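Local coordinates for BepE protein (Bartonella henselae str. Houston-1, PDB 4YK3), which is an effector translocated by the VirB type IV secretion system, represented by its BID domain, which probably serves as part of the secretion signal, at residues A[28-34]-A[119-124]; A[38-42]-A[55-59]. One frame throughout, in Å; residues are numbered along the deposited sequence.

Contact 1 (A[28-34]-A[119-124]); sequences MQHNPLV and AVTQAQ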
# COMPACT_ATOMS: atom_id res chain seq x y z
N MET A 28 -10.46 6.44 8.64
CA MET A 28 -9.13 5.93 8.32
C MET A 28 -8.49 6.63 7.13
O MET A 28 -7.27 6.57 6.96
CB MET A 28 -9.19 4.43 8.06
CG MET A 28 -9.65 3.64 9.28
SD MET A 28 -9.19 1.91 9.15
CE MET A 28 -10.14 1.41 7.71
N GLN A 29 -9.29 7.31 6.32
CA GLN A 29 -8.76 8.07 5.18
C GLN A 29 -7.81 9.18 5.65
O GLN A 29 -6.81 9.46 5.01
CB GLN A 29 -9.90 8.68 4.37
N HIS A 30 -8.12 9.77 6.80
CA HIS A 30 -7.33 10.89 7.32
C HIS A 30 -6.27 10.45 8.32
O HIS A 30 -5.44 11.27 8.74
CB HIS A 30 -8.26 11.91 7.98
CG HIS A 30 -9.46 12.24 7.15
ND1 HIS A 30 -9.36 12.81 5.90
CD2 HIS A 30 -10.78 12.06 7.38
CE1 HIS A 30 -10.58 12.98 5.40
NE2 HIS A 30 -11.45 12.53 6.28
N ASN A 31 -6.29 9.19 8.72
CA ASN A 31 -5.30 8.69 9.67
C ASN A 31 -3.90 8.99 9.14
O ASN A 31 -3.59 8.66 7.99
CB ASN A 31 -5.49 7.18 9.90
CG ASN A 31 -4.51 6.62 10.92
OD1 ASN A 31 -3.33 6.43 10.62
ND2 ASN A 31 -5.01 6.33 12.13
N PRO A 32 -3.06 9.62 9.97
CA PRO A 32 -1.73 10.03 9.52
C PRO A 32 -0.87 8.87 9.02
O PRO A 32 -0.26 9.00 7.97
CB PRO A 32 -1.11 10.68 10.77
CG PRO A 32 -2.02 10.31 11.91
CD PRO A 32 -3.37 10.12 11.33
N LEU A 33 -0.83 7.76 9.75
CA LEU A 33 -0.04 6.63 9.30
C LEU A 33 -0.58 6.04 8.00
O LEU A 33 0.18 5.63 7.12
CB LEU A 33 0.01 5.55 10.37
CG LEU A 33 0.56 5.95 11.73
CD1 LEU A 33 0.42 4.77 12.67
CD2 LEU A 33 2.01 6.38 11.60
N VAL A 34 -1.90 5.97 7.88
CA VAL A 34 -2.52 5.38 6.70
C VAL A 34 -2.17 6.21 5.49
O VAL A 34 -1.74 5.68 4.46
CB VAL A 34 -4.04 5.25 6.90
CG1 VAL A 34 -4.75 4.94 5.57
CG2 VAL A 34 -4.32 4.19 7.95
N ALA A 119 -1.16 -0.71 9.13
CA ALA A 119 -1.66 0.54 9.71
C ALA A 119 -3.18 0.61 9.57
O ALA A 119 -3.87 1.07 10.48
CB ALA A 119 -1.01 1.73 9.06
N VAL A 120 -3.70 0.16 8.43
CA VAL A 120 -5.14 0.11 8.22
C VAL A 120 -5.81 -0.83 9.23
O VAL A 120 -6.83 -0.50 9.84
CB VAL A 120 -5.49 -0.34 6.78
CG1 VAL A 120 -6.98 -0.63 6.68
CG2 VAL A 120 -5.08 0.72 5.76
N THR A 121 -5.24 -2.01 9.38
CA THR A 121 -5.76 -2.98 10.34
C THR A 121 -5.66 -2.42 11.76
O THR A 121 -6.59 -2.52 12.55
CB THR A 121 -5.01 -4.32 10.23
OG1 THR A 121 -5.42 -4.98 9.02
CG2 THR A 121 -5.31 -5.22 11.44
N GLN A 122 -4.54 -1.78 12.06
CA GLN A 122 -4.30 -1.23 13.40
C GLN A 122 -5.25 -0.07 13.68
O GLN A 122 -5.65 0.16 14.82
CB GLN A 122 -2.84 -0.81 13.51
CG GLN A 122 -2.42 -0.11 14.77
CD GLN A 122 -0.92 0.21 14.74
OE1 GLN A 122 -0.16 -0.30 15.55
NE2 GLN A 122 -0.51 1.04 13.77
N ALA A 123 -5.64 0.66 12.63
CA ALA A 123 -6.50 1.82 12.82
C ALA A 123 -7.93 1.37 13.05
O ALA A 123 -8.63 1.94 13.89
CB ALA A 123 -6.43 2.76 11.62
N GLN A 124 -8.37 0.36 12.29
CA GLN A 124 -9.72 -0.18 12.42
C GLN A 124 -9.93 -0.69 13.83
O GLN A 124 -10.98 -0.48 14.43
CB GLN A 124 -9.97 -1.32 11.43
CG GLN A 124 -11.37 -1.94 11.60
CD GLN A 124 -11.58 -3.20 10.78
OE1 GLN A 124 -10.73 -4.09 10.75
NE2 GLN A 124 -12.72 -3.27 10.09
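M28 opens this contact by laying its thioether against the helix of A119 to Q124, in the four-helix bundle of the BID domain. The first segment spans the junction where helix 21-30 ends and helix 32-49 begins, so both helices meet one face of helix 97-129. A long, flexible, unbranched methionine suits such a junction, since it can follow the uneven surface of a helix. Bent at its last torsion (chi3 -63°), the chain puts M28 SD 3.4 Å from V120 O. The same sulfur lies 3.8 Å from A123 CB. M28 CE touches V120 CG1 at 3.9 Å, and the side chains of M28 and V120 meet at about a right angle. A119 and A123 both turn their methyls toward the first segment, and their small size suits the close approach of V34 to A119. N31 is the N-cap of helix 32-49. Its CG stands anti to the backbone N (chi1 -178°); N31 OD1 accepts from V34 N at 3.1 Å, the capping bond, while N31 ND2 merely touches A123 CB at 3.9 Å. L33, on the exposed margin, sets CB over the methyl of A119 and runs CD1 out to the amide end of Q122, whose extended chain brings NE2 to L33 CD1. V34 closes the segment. Branched and compact, it packs against the long helix, and L63 of helix 56-64 touches both V34 and M28. V34 CG2 lies 4.0 Å from A119 O, and the same methyl meets V120 CG2 at 4.2 Å.

Contact 2 (A[38-42]-A[55-59]); sequences QQEVM and LKEKM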
# COMPACT_ATOMS: atom_id res chain seq x y z
N GLN A 38 0.27 5.11 2.39
CA GLN A 38 -0.37 5.15 1.08
C GLN A 38 0.53 5.89 0.09
O GLN A 38 0.84 5.36 -0.99
CB GLN A 38 -1.73 5.83 1.18
CG GLN A 38 -2.64 5.63 -0.04
CD GLN A 38 -2.39 6.65 -1.12
OE1 GLN A 38 -1.68 7.63 -0.90
NE2 GLN A 38 -2.96 6.42 -2.30
N GLN A 39 0.94 7.10 0.46
CA GLN A 39 1.87 7.87 -0.35
C GLN A 39 3.19 7.14 -0.60
O GLN A 39 3.77 7.25 -1.69
CB GLN A 39 2.17 9.21 0.31
CG GLN A 39 0.99 10.17 0.26
CD GLN A 39 0.54 10.46 -1.16
OE1 GLN A 39 1.21 11.18 -1.90
NE2 GLN A 39 -0.60 9.90 -1.55
N GLU A 40 3.64 6.38 0.39
CA GLU A 40 4.86 5.59 0.27
C GLU A 40 4.72 4.47 -0.76
O GLU A 40 5.60 4.24 -1.59
CB GLU A 40 5.24 4.99 1.63
CG GLU A 40 6.66 4.53 1.72
CD GLU A 40 7.62 5.68 1.87
OE1 GLU A 40 7.17 6.77 2.29
OE2 GLU A 40 8.82 5.50 1.56
N VAL A 41 3.60 3.76 -0.69
CA VAL A 41 3.28 2.72 -1.66
C VAL A 41 3.28 3.32 -3.07
O VAL A 41 3.85 2.72 -3.98
CB VAL A 41 1.93 2.05 -1.32
CG1 VAL A 41 1.45 1.18 -2.48
CG2 VAL A 41 2.07 1.22 -0.04
N MET A 42 2.67 4.49 -3.26
CA MET A 42 2.59 5.05 -4.61
C MET A 42 3.97 5.41 -5.14
O MET A 42 4.25 5.25 -6.33
CB MET A 42 1.69 6.29 -4.65
CG MET A 42 0.24 6.00 -4.31
SD MET A 42 -0.78 7.48 -4.31
CE MET A 42 -0.56 8.06 -5.99
N LEU A 55 -1.49 0.48 -7.59
CA LEU A 55 -2.16 -0.11 -6.44
C LEU A 55 -3.18 0.82 -5.77
O LEU A 55 -3.70 0.51 -4.69
CB LEU A 55 -1.12 -0.56 -5.41
CG LEU A 55 -0.34 -1.81 -5.79
CD1 LEU A 55 0.65 -2.18 -4.70
CD2 LEU A 55 -1.30 -2.96 -6.05
N LYS A 56 -3.47 1.96 -6.39
CA LYS A 56 -4.33 2.94 -5.73
C LYS A 56 -5.72 2.40 -5.42
O LYS A 56 -6.22 2.53 -4.28
CB LYS A 56 -4.44 4.20 -6.57
CG LYS A 56 -3.24 5.11 -6.44
CD LYS A 56 -3.58 6.47 -7.01
CE LYS A 56 -4.85 6.97 -6.40
NZ LYS A 56 -5.11 8.40 -6.77
N GLU A 57 -6.34 1.78 -6.41
CA GLU A 57 -7.67 1.20 -6.27
C GLU A 57 -7.72 0.14 -5.17
O GLU A 57 -8.60 0.15 -4.31
CB GLU A 57 -8.12 0.61 -7.60
CG GLU A 57 -9.55 0.11 -7.64
CD GLU A 57 -10.03 -0.11 -9.07
OE1 GLU A 57 -9.42 -0.94 -9.78
OE2 GLU A 57 -10.99 0.57 -9.48
N LYS A 58 -6.75 -0.78 -5.18
CA LYS A 58 -6.73 -1.85 -4.21
C LYS A 58 -6.48 -1.33 -2.79
O LYS A 58 -6.97 -1.91 -1.83
CB LYS A 58 -5.68 -2.90 -4.58
CG LYS A 58 -6.07 -3.76 -5.79
CD LYS A 58 -5.53 -5.18 -5.68
CE LYS A 58 -5.99 -6.03 -6.86
NZ LYS A 58 -5.65 -7.47 -6.70
N MET A 59 -5.71 -0.26 -2.66
CA MET A 59 -5.48 0.32 -1.34
C MET A 59 -6.77 0.94 -0.81
O MET A 59 -7.04 0.87 0.39
CB MET A 59 -4.35 1.34 -1.37
CG MET A 59 -2.96 0.71 -1.33
SD MET A 59 -1.69 1.94 -1.04
CE MET A 59 -1.76 2.91 -2.58
O HOH W 1 -5.29 4.49 -2.63
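M59 and V41 meet tip to tip in the dense part of this contact, where two helices of the bundle, 32-49 and 56-64, pack through apolar side chains. M59 SD sits 3.5 Å from V41 CG1, and its CE is almost as near the same methyl. A methionine suits the place because its pliable end can settle among neighbours of different shape: the bend at the last torsion (chi3 -68°) lets M59 CE touch V41 CG1 and Q38 at once. The side chains of M59 and Q38 cross at about a right angle, with 3.7 Å between M59 CE and Q38 NE2. V41, short and beta-branched, presents a broad apolar surface without reaching far, and its CG1 also touches L55 CD1 at 4.1 Å.

Toward solvent the packing gives way to longer, polar-ended chains. M42 CE lies on the aliphatic part of K56, 3.6 Å from K56 CD, so the lysine lends its methylenes to the interface while its ammonium group is carried beyond them. Q38 bends at chi2 (-86°), and Q38 NE2 donates to a water at 3.0 Å, which in turn donates to K56 O. The water links the Q38 amide to the K56 carbonyl beside the apolar contact.

On the buried side, V41 packs on A112 and L113 of helix 97-129, whose Y116 OH is hydrogen-bonded to M59 O, and L55 turns to L72 and V76 of helix 69-78.

In the fold
From the N terminus the chain runs through helix 21-30, turns, and enters helix 32-49. The end of helix 21-30, the junction and the first turn of helix 32-49 together supply one side of contact 1, and the middle of helix 32-49 supplies one side of contact 2. Contact 2 closes first: a short loop after helix 32-49 brings the chain back at residues 55-59, a local link between sequential helices. The chain then passes through helix 69-78 and the small two-stranded hairpin before helix 97-129 closes contact 1 across 84 intervening residues. The short loop therefore lies wholly within the long one. Contact 1 ties helices 21-30 and 32-49 to helix 97-129; contact 2, centred 13 Å away, ties helix 32-49 to helix 56-64.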